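Local coordinates for DUF3822 family protein (Bacteroides thetaiotaomicron VPI-5482, PDB 3HRG) that is of unknown function but has an actin-like ATPase fold, which suggests that it may bind a nucleotide, at residues A[9-14]-A[26-31]; A[145-150]-A[246-251]. All coordinates share one frame; numbering follows the deposited sequence.

Interaction 1: A[9-14]-A[26-31]; sequences KQYTLS and IYNPIN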
ATOM      1  N   LYS A   9       7.187 -18.750  16.395  1.00 12.06           N
ATOM      2  CA  LYS A   9       6.427 -19.735  15.604  1.00 12.93           C
ATOM      3  C   LYS A   9       4.910 -19.591  15.715  1.00 12.39           C
ATOM      4  O   LYS A   9       4.179 -20.195  14.913  1.00 11.79           O
ATOM      5  CB  LYS A   9       6.856 -21.176  15.919  1.00 14.04           C
ATOM      6  CG  LYS A   9       8.254 -21.468  15.369  1.00 16.61           C
ATOM      7  CD  LYS A   9       8.740 -22.889  15.606  1.00 19.92           C
ATOM      8  CE  LYS A   9       9.084 -23.122  17.073  1.00 22.75           C
ATOM      9  NZ  LYS A   9      10.246 -22.265  17.480  1.00 25.50           N
ATOM     10  N   GLN A  10       4.435 -18.840  16.707  1.00 11.24           N
ATOM     11  CA  GLN A  10       3.008 -18.515  16.809  1.00 11.93           C
ATOM     12  C   GLN A  10       2.623 -17.151  16.226  1.00 11.88           C
ATOM     13  O   GLN A  10       1.441 -16.826  16.159  1.00 11.99           O
ATOM     14  CB  GLN A  10       2.588 -18.527  18.274  1.00 12.44           C
ATOM     15  CG  GLN A  10       2.473 -19.931  18.820  1.00 12.81           C
ATOM     16  CD  GLN A  10       2.031 -19.934  20.250  1.00 14.95           C
ATOM     17  OE1 GLN A  10       2.729 -19.376  21.114  1.00 15.15           O
ATOM     18  NE2 GLN A  10       0.865 -20.583  20.525  1.00 11.96           N
ATOM     19  N   TYR A  11       3.617 -16.368  15.808  1.00 11.67           N
ATOM     20  CA  TYR A  11       3.407 -14.993  15.412  1.00 11.56           C
ATOM     21  C   TYR A  11       3.520 -14.750  13.905  1.00 11.98           C
ATOM     22  O   TYR A  11       4.056 -15.577  13.165  1.00 10.79           O
ATOM     23  CB  TYR A  11       4.351 -14.056  16.162  1.00 11.71           C
ATOM     24  CG  TYR A  11       4.375 -14.179  17.672  1.00 11.14           C
ATOM     25  CD1 TYR A  11       3.268 -14.616  18.400  1.00 12.95           C
ATOM     26  CD2 TYR A  11       5.489 -13.772  18.384  1.00 12.44           C
ATOM     27  CE1 TYR A  11       3.310 -14.703  19.810  1.00 12.92           C
ATOM     28  CE2 TYR A  11       5.538 -13.832  19.797  1.00 12.04           C
ATOM     29  CZ  TYR A  11       4.438 -14.295  20.498  1.00 12.20           C
ATOM     30  OH  TYR A  11       4.494 -14.377  21.887  1.00 11.51           O
ATOM     31  N   THR A  12       2.984 -13.601  13.508  1.00 11.47           N
ATOM     32  CA  THR A  12       2.941 -13.195  12.111  1.00 11.75           C
ATOM     33  C   THR A  12       3.903 -12.038  11.916  1.00 11.53           C
ATOM     34  O   THR A  12       3.833 -11.056  12.641  1.00 12.29           O
ATOM     35  CB  THR A  12       1.503 -12.790  11.685  1.00 11.55           C
ATOM     36  OG1 THR A  12       0.641 -13.918  11.776  1.00 11.50           O
ATOM     37  CG2 THR A  12       1.444 -12.266  10.222  1.00 11.23           C
ATOM     38  N   LEU A  13       4.807 -12.177  10.956  1.00 11.17           N
ATOM     39  CA  LEU A  13       5.740 -11.122  10.583  1.00 10.82           C
ATOM     40  C   LEU A  13       5.182 -10.430   9.348  1.00 11.01           C
ATOM     41  O   LEU A  13       4.879 -11.104   8.376  1.00  9.70           O
ATOM     42  CB  LEU A  13       7.083 -11.715  10.194  1.00 11.16           C
ATOM     43  CG  LEU A  13       8.194 -10.783   9.681  1.00 11.36           C
ATOM     44  CD1 LEU A  13       8.541  -9.772  10.778  1.00 11.26           C
ATOM     45  CD2 LEU A  13       9.400 -11.595   9.223  1.00 12.22           C
ATOM     46  N   SER A  14       5.096  -9.106   9.366  1.00 11.97           N
ATOM     47  CA  SER A  14       4.630  -8.348   8.188  1.00 12.29           C
ATOM     48  C   SER A  14       5.761  -7.428   7.798  1.00 12.70           C
ATOM     49  O   SER A  14       6.373  -6.777   8.660  1.00 12.97           O
ATOM     50  CB  SER A  14       3.350  -7.587   8.443  1.00 12.47           C
ATOM     51  OG  SER A  14       2.296  -8.470   8.741  1.00 12.62           O
ATOM     52  N   ILE A  26       5.462  -7.391  14.073  1.00 16.84           N
ATOM     53  CA  ILE A  26       5.184  -8.722  14.586  1.00 17.52           C
ATOM     54  C   ILE A  26       3.831  -8.638  15.287  1.00 17.52           C
ATOM     55  O   ILE A  26       3.625  -7.768  16.126  1.00 18.04           O
ATOM     56  CB  ILE A  26       6.346  -9.214  15.508  1.00 17.65           C
ATOM     57  CG1 ILE A  26       7.599  -9.429  14.654  1.00 18.25           C
ATOM     58  CG2 ILE A  26       5.954 -10.509  16.187  1.00 17.98           C
ATOM     59  CD1 ILE A  26       8.789 -10.015  15.384  1.00 21.51           C
ATOM     60  N   TYR A  27       2.903  -9.511  14.884  1.00 17.52           N
ATOM     61  CA  TYR A  27       1.566  -9.603  15.411  1.00 16.74           C
ATOM     62  C   TYR A  27       1.411 -10.925  16.179  1.00 16.88           C
ATOM     63  O   TYR A  27       1.736 -11.991  15.658  1.00 14.95           O
ATOM     64  CB  TYR A  27       0.524  -9.517  14.291  1.00 17.26           C
ATOM     65  CG  TYR A  27      -0.883  -9.881  14.718  1.00 18.22           C
ATOM     66  CD1 TYR A  27      -1.653  -9.011  15.482  1.00 20.24           C
ATOM     67  CD2 TYR A  27      -1.444 -11.102  14.363  1.00 19.87           C
ATOM     68  CE1 TYR A  27      -2.939  -9.345  15.879  1.00 21.02           C
ATOM     69  CE2 TYR A  27      -2.727 -11.445  14.753  1.00 21.44           C
ATOM     70  CZ  TYR A  27      -3.461 -10.568  15.514  1.00 21.09           C
ATOM     71  OH  TYR A  27      -4.715 -10.926  15.905  1.00 22.76           O
ATOM     72  N   ASN A  28       0.914 -10.806  17.412  1.00 17.14           N
ATOM     73  CA  ASN A  28       0.673 -11.907  18.335  1.00 17.92           C
ATOM     74  C   ASN A  28      -0.826 -12.142  18.377  1.00 19.37           C
ATOM     75  O   ASN A  28      -1.528 -11.326  18.936  1.00 19.72           O
ATOM     76  CB  ASN A  28       1.210 -11.548  19.734  1.00 17.28           C
ATOM     77  CG  ASN A  28       0.985 -12.649  20.771  1.00 15.92           C
ATOM     78  OD1 ASN A  28       0.218 -13.585  20.541  1.00 14.44           O
ATOM     79  ND2 ASN A  28       1.633 -12.527  21.921  1.00 14.44           N
ATOM     80  N   PRO A  29      -1.327 -13.240  17.773  1.00 21.78           N
ATOM     81  CA  PRO A  29      -2.788 -13.484  17.840  1.00 23.19           C
ATOM     82  C   PRO A  29      -3.242 -14.086  19.162  1.00 24.76           C
ATOM     83  O   PRO A  29      -4.430 -14.065  19.443  1.00 24.97           O
ATOM     84  CB  PRO A  29      -3.027 -14.531  16.747  1.00 23.29           C
ATOM     85  CG  PRO A  29      -1.764 -15.336  16.747  1.00 22.95           C
ATOM     86  CD  PRO A  29      -0.638 -14.320  17.041  1.00 21.83           C
ATOM     87  N   ILE A  30      -2.308 -14.630  19.951  1.00 26.36           N
ATOM     88  CA  ILE A  30      -2.635 -15.282  21.225  1.00 27.66           C
ATOM     89  C   ILE A  30      -3.126 -14.242  22.225  1.00 28.93           C
ATOM     90  O   ILE A  30      -4.198 -14.407  22.801  1.00 28.98           O
ATOM     91  CB  ILE A  30      -1.430 -16.103  21.813  1.00 27.52           C
ATOM     92  CG1 ILE A  30      -0.922 -17.166  20.820  1.00 27.44           C
ATOM     93  CG2 ILE A  30      -1.838 -16.771  23.079  1.00 27.51           C
ATOM     94  CD1 ILE A  30      -2.005 -18.154  20.287  1.00 25.74           C
ATOM     95  N   ASN A  31      -2.359 -13.179  22.446  0.50 29.63           N
ATOM     96  CA  ASN A  31      -2.805 -12.116  23.357  0.50 30.23           C
ATOM     97  C   ASN A  31      -3.391 -10.930  22.578  0.50 30.75           C
ATOM     98  O   ASN A  31      -3.822  -9.950  23.185  0.50 30.97           O
ATOM     99  CB  ASN A  31      -1.681 -11.660  24.271  0.50 30.13           C
ATOM    100  CG  ASN A  31      -0.629 -10.907  23.537  0.50 29.99           C
ATOM    101  OD1 ASN A  31      -0.823 -10.550  22.374  0.50 28.42           O
ATOM    102  ND2 ASN A  31       0.492 -10.642  24.200  0.50 29.89           N
TER
HETATM  103  O   HOH W   1       2.266 -15.420  23.237  1.00 12.49           O

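Interaction 2: A[145-150]-A[246-251]; sequences TPLIEY and NNIDMQ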
ATOM      1  N   THR A 145      -3.781  -3.586  -1.735  1.00  7.15           N
ATOM      2  CA  THR A 145      -4.760  -4.597  -1.301  1.00  6.98           C
ATOM      3  C   THR A 145      -5.328  -4.344   0.126  1.00  7.21           C
ATOM      4  O   THR A 145      -6.549  -4.143   0.265  1.00  7.07           O
ATOM      5  CB  THR A 145      -4.198  -5.987  -1.524  1.00  6.66           C
ATOM      6  OG1 THR A 145      -3.950  -6.146  -2.931  1.00  6.06           O
ATOM      7  CG2 THR A 145      -5.154  -7.068  -0.994  1.00  5.76           C
ATOM      8  N   PRO A 146      -4.479  -4.340   1.177  1.00  7.84           N
ATOM      9  CA  PRO A 146      -5.035  -3.994   2.482  1.00  7.65           C
ATOM     10  C   PRO A 146      -5.571  -2.557   2.562  1.00  7.51           C
ATOM     11  O   PRO A 146      -6.495  -2.324   3.319  1.00  7.48           O
ATOM     12  CB  PRO A 146      -3.828  -4.155   3.436  1.00  7.84           C
ATOM     13  CG  PRO A 146      -2.624  -4.130   2.507  1.00  7.31           C
ATOM     14  CD  PRO A 146      -3.067  -4.775   1.295  1.00  7.72           C
ATOM     15  N   LEU A 147      -4.997  -1.603   1.819  1.00  7.28           N
ATOM     16  CA  LEU A 147      -5.475  -0.228   1.878  1.00  7.32           C
ATOM     17  C   LEU A 147      -6.920  -0.121   1.363  1.00  7.92           C
ATOM     18  O   LEU A 147      -7.752   0.526   1.985  1.00  8.03           O
ATOM     19  CB  LEU A 147      -4.550   0.746   1.150  1.00  7.09           C
ATOM     20  CG  LEU A 147      -3.207   1.103   1.800  1.00  6.71           C
ATOM     21  CD1 LEU A 147      -2.440   2.127   0.957  1.00  7.72           C
ATOM     22  CD2 LEU A 147      -3.383   1.649   3.205  1.00  6.09           C
ATOM     23  N   ILE A 148      -7.213  -0.796   0.269  1.00  8.06           N
ATOM     24  CA  ILE A 148      -8.565  -0.794  -0.301  1.00  8.13           C
ATOM     25  C   ILE A 148      -9.551  -1.438   0.643  1.00  8.17           C
ATOM     26  O   ILE A 148     -10.622  -0.881   0.879  1.00  7.66           O
ATOM     27  CB  ILE A 148      -8.604  -1.516  -1.653  1.00  7.33           C
ATOM     28  CG1 ILE A 148      -7.911  -0.639  -2.677  1.00  7.52           C
ATOM     29  CG2 ILE A 148     -10.054  -1.804  -2.074  1.00  6.99           C
ATOM     30  CD1 ILE A 148      -7.605  -1.302  -3.997  1.00  4.74           C
ATOM     31  N   GLU A 149      -9.186  -2.578   1.239  1.00  8.48           N
ATOM     32  CA  GLU A 149     -10.102  -3.217   2.192  1.00  8.86           C
ATOM     33  C   GLU A 149     -10.406  -2.302   3.395  1.00  8.29           C
ATOM     34  O   GLU A 149     -11.553  -2.170   3.839  1.00  7.99           O
ATOM     35  CB  GLU A 149      -9.551  -4.552   2.686  1.00  9.57           C
ATOM     36  CG  GLU A 149      -9.322  -5.508   1.556  1.00 12.98           C
ATOM     37  CD  GLU A 149      -9.094  -6.931   1.979  1.00 19.04           C
ATOM     38  OE1 GLU A 149      -9.073  -7.218   3.194  1.00 21.62           O
ATOM     39  OE2 GLU A 149      -8.974  -7.769   1.058  1.00 24.49           O
ATOM     40  N   TYR A 150      -9.369  -1.681   3.916  1.00  7.77           N
ATOM     41  CA  TYR A 150      -9.491  -0.776   5.048  1.00  7.70           C
ATOM     42  C   TYR A 150     -10.311   0.483   4.694  1.00  7.06           C
ATOM     43  O   TYR A 150     -11.258   0.834   5.388  1.00  7.22           O
ATOM     44  CB  TYR A 150      -8.094  -0.369   5.504  1.00  7.64           C
ATOM     45  CG  TYR A 150      -8.043   0.559   6.700  1.00  7.83           C
ATOM     46  CD1 TYR A 150      -8.154   0.062   7.987  1.00  9.42           C
ATOM     47  CD2 TYR A 150      -7.849   1.936   6.537  1.00  9.83           C
ATOM     48  CE1 TYR A 150      -8.081   0.909   9.114  1.00  9.75           C
ATOM     49  CE2 TYR A 150      -7.794   2.800   7.654  1.00  9.19           C
ATOM     50  CZ  TYR A 150      -7.895   2.261   8.931  1.00 10.78           C
ATOM     51  OH  TYR A 150      -7.836   3.058  10.031  1.00 13.05           O
ATOM     52  N   ASN A 246       0.579   8.594   9.365  1.00 18.16           N
ATOM     53  CA  ASN A 246       1.609   7.816   8.719  1.00 18.57           C
ATOM     54  C   ASN A 246       1.410   6.343   9.052  1.00 19.03           C
ATOM     55  O   ASN A 246       0.627   5.988   9.945  1.00 19.07           O
ATOM     56  CB  ASN A 246       3.004   8.285   9.163  1.00 18.49           C
ATOM     57  N   ASN A 247       2.101   5.491   8.299  1.00 19.33           N
ATOM     58  CA  ASN A 247       2.091   4.042   8.506  1.00 19.53           C
ATOM     59  C   ASN A 247       0.709   3.374   8.644  1.00 19.55           C
ATOM     60  O   ASN A 247       0.533   2.409   9.393  1.00 19.33           O
ATOM     61  CB  ASN A 247       2.994   3.738   9.715  1.00 19.60           C
ATOM     62  CG  ASN A 247       4.415   4.262   9.511  1.00 20.04           C
ATOM     63  OD1 ASN A 247       5.050   3.974   8.494  1.00 20.44           O
ATOM     64  ND2 ASN A 247       4.921   5.026  10.482  1.00 20.32           N
ATOM     65  N   ILE A 248      -0.259   3.884   7.879  1.00 19.83           N
ATOM     66  CA  ILE A 248      -1.634   3.349   7.881  1.00 19.92           C
ATOM     67  C   ILE A 248      -1.706   1.896   7.313  1.00 19.92           C
ATOM     68  O   ILE A 248      -2.614   1.119   7.669  1.00 19.49           O
ATOM     69  CB  ILE A 248      -2.602   4.339   7.143  1.00 20.11           C
ATOM     70  CG1 ILE A 248      -4.061   3.988   7.420  1.00 20.45           C
ATOM     71  CG2 ILE A 248      -2.305   4.401   5.634  1.00 19.44           C
ATOM     72  CD1 ILE A 248      -5.020   5.068   6.917  1.00 20.34           C
ATOM     73  N   ASP A 249      -0.738   1.566   6.443  1.00 19.92           N
ATOM     74  CA  ASP A 249      -0.571   0.238   5.814  1.00 20.12           C
ATOM     75  C   ASP A 249      -0.630  -0.970   6.751  1.00 19.62           C
ATOM     76  O   ASP A 249      -1.287  -1.968   6.431  1.00 19.51           O
ATOM     77  CB  ASP A 249       0.793   0.168   5.112  1.00 20.41           C
ATOM     78  CG  ASP A 249       1.972   0.416   6.084  1.00 21.78           C
ATOM     79  OD1 ASP A 249       2.115   1.532   6.614  1.00 21.65           O
ATOM     80  OD2 ASP A 249       2.754  -0.515   6.346  1.00 25.66           O
HETATM   81  N   MSE A 250       0.081  -0.884   7.883  1.00 19.19           N
HETATM   82  CA  MSE A 250       0.151  -1.974   8.878  1.00 18.74           C
HETATM   83  C   MSE A 250      -1.160  -1.994   9.652  1.00 19.28           C
HETATM   84  O   MSE A 250      -1.654  -3.079  10.009  1.00 19.32           O
HETATM   85  CB  MSE A 250       1.323  -1.802   9.868  1.00 18.08           C
HETATM   86  CG  MSE A 250       2.757  -1.956   9.328  1.00 15.48           C
HETATM   87 SE   MSE A 250       3.193  -3.724   8.612  0.75  7.84          SE
HETATM   88  CE  MSE A 250       5.130  -3.535   8.336  1.00  6.70           C
ATOM     89  N   GLN A 251      -1.684  -0.793   9.946  1.00 19.51           N
ATOM     90  CA  GLN A 251      -2.981  -0.640  10.607  1.00 19.91           C
ATOM     91  C   GLN A 251      -4.020  -1.313   9.699  1.00 19.98           C
ATOM     92  O   GLN A 251      -4.845  -2.107  10.178  1.00 19.97           O
ATOM     93  CB  GLN A 251      -3.323   0.838  10.844  1.00 19.89           C
TER

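Interaction 1: A[9-14]-A[26-31]
The carbonyl oxygen of Thr12 is gripped twice by the facing strand: Tyr27 N donates to it at 2.9 Å, and Ile26 CA adds a CA-H...O contact. Thr12 N returns a nearly straight bond to Tyr27 O (3.0 Å, 173° at the hydrogen), which makes this the hydrogen-bonded antiparallel pair of a beta hairpin. Next comes the non-hydrogen-bonded pair Leu13 and Ile26, whose side chains point to the face opposite Thr12 and Tyr27, with Leu13 CD1 4.0 Å from Ile26 CG1. Tyr11 sets its CB against Ile26 CG2 and reaches Asn28 with its ring. Tyr11 CE1 lies 3.2 Å from Asn28 CG, ring and amide planes 39° apart, while Asn28 CB makes an off-centre CH-pi contact. A water in the plane of the ring, at its edge, bridges Tyr11 OH to Asn28 ND2. Asn28 OD1 accepts from Asn31 N in an Asx motif, from above the carbonyl plane. An alanine in place of Tyr11 lacks the ring and would probably open a gap beside Asn28 and leave the water without its phenolic partner. The hairpin lies inside a mixed sheet, with strand 68-73 bonded to Leu13 and strand 33-40 bonded to Ile26.

Interaction 2: A[145-150]-A[246-251]
Leu147 and Tyr150, one helical turn apart on helix 144-154, take hold of Ile248 by its two branches, and these apolar contacts carry the interaction. Leu147 CD2 meets the short branch, 3.8 Å from Ile248 CG2, the two side chains crossing obliquely. The same methyl reaches past it to the backbone, 4.1 Å from Asp249 CA. Ile248 holds CG1 anti to its backbone N (chi1 -166°), which leaves CG2 in the crowded position between N and the carbonyl carbon.

The aromatic contact is made by the longer branch. Tyr150 CE2 touches Ile248 CD1 at 3.7 Å and Ile248 CG1 at 3.9 Å, an oblique approach to the carbon ortho to the hydroxyl. Tyr150 has CG anti to the backbone N (chi1 -179°), which sends the ring across toward Ile248, and its side chain also touches Ala252 and Thr255 farther along helix 248-255. Pro146 adds a looser touch, its CB 4.5 Å from Asp249 O, and it too packs on Ala252.

Polar groups take little part, and no hydrogen bond spans the two segments. Asp249 passes close to Leu147 with its backbone, but its carboxylate leads away and pairs through OD2 with Arg16 of strand 12-17 in a salt bridge. The buried carboxylate thus has its partner in strand 12-17, not in helix 144-154.

The two helices therefore meet in a buried contact made through hydrocarbon, near the centre of the chain, consistent with linking helices between the two halves of an actin-like fold. Such a contact rests on burial and on the fit of shapes, with no directional bond across it and its one buried charge matched by Arg16.

How the interactions relate
Interaction 1 closes before interaction 2 opens along the chain, and their centres lie about 18 Å apart. The first is local, a hairpin of the N-terminal mixed sheet; the second brings helix 144-154, which follows that sheet's edge strand 139-142, against the C-terminal helix 248-255, which follows strand 239-241 of the other five-stranded sheet. The two sheets share the strand order 3-2-1-4-5, the repeated arrangement expected of an actin-like fold. A direct touch joins the contacts, with Ser14 O 3.5 Å from CE of selenomethionine Met250. Helix 248-255 thus reaches back from the C-terminal half to the first hairpin strand, consistent with a place at the junction of the two halves.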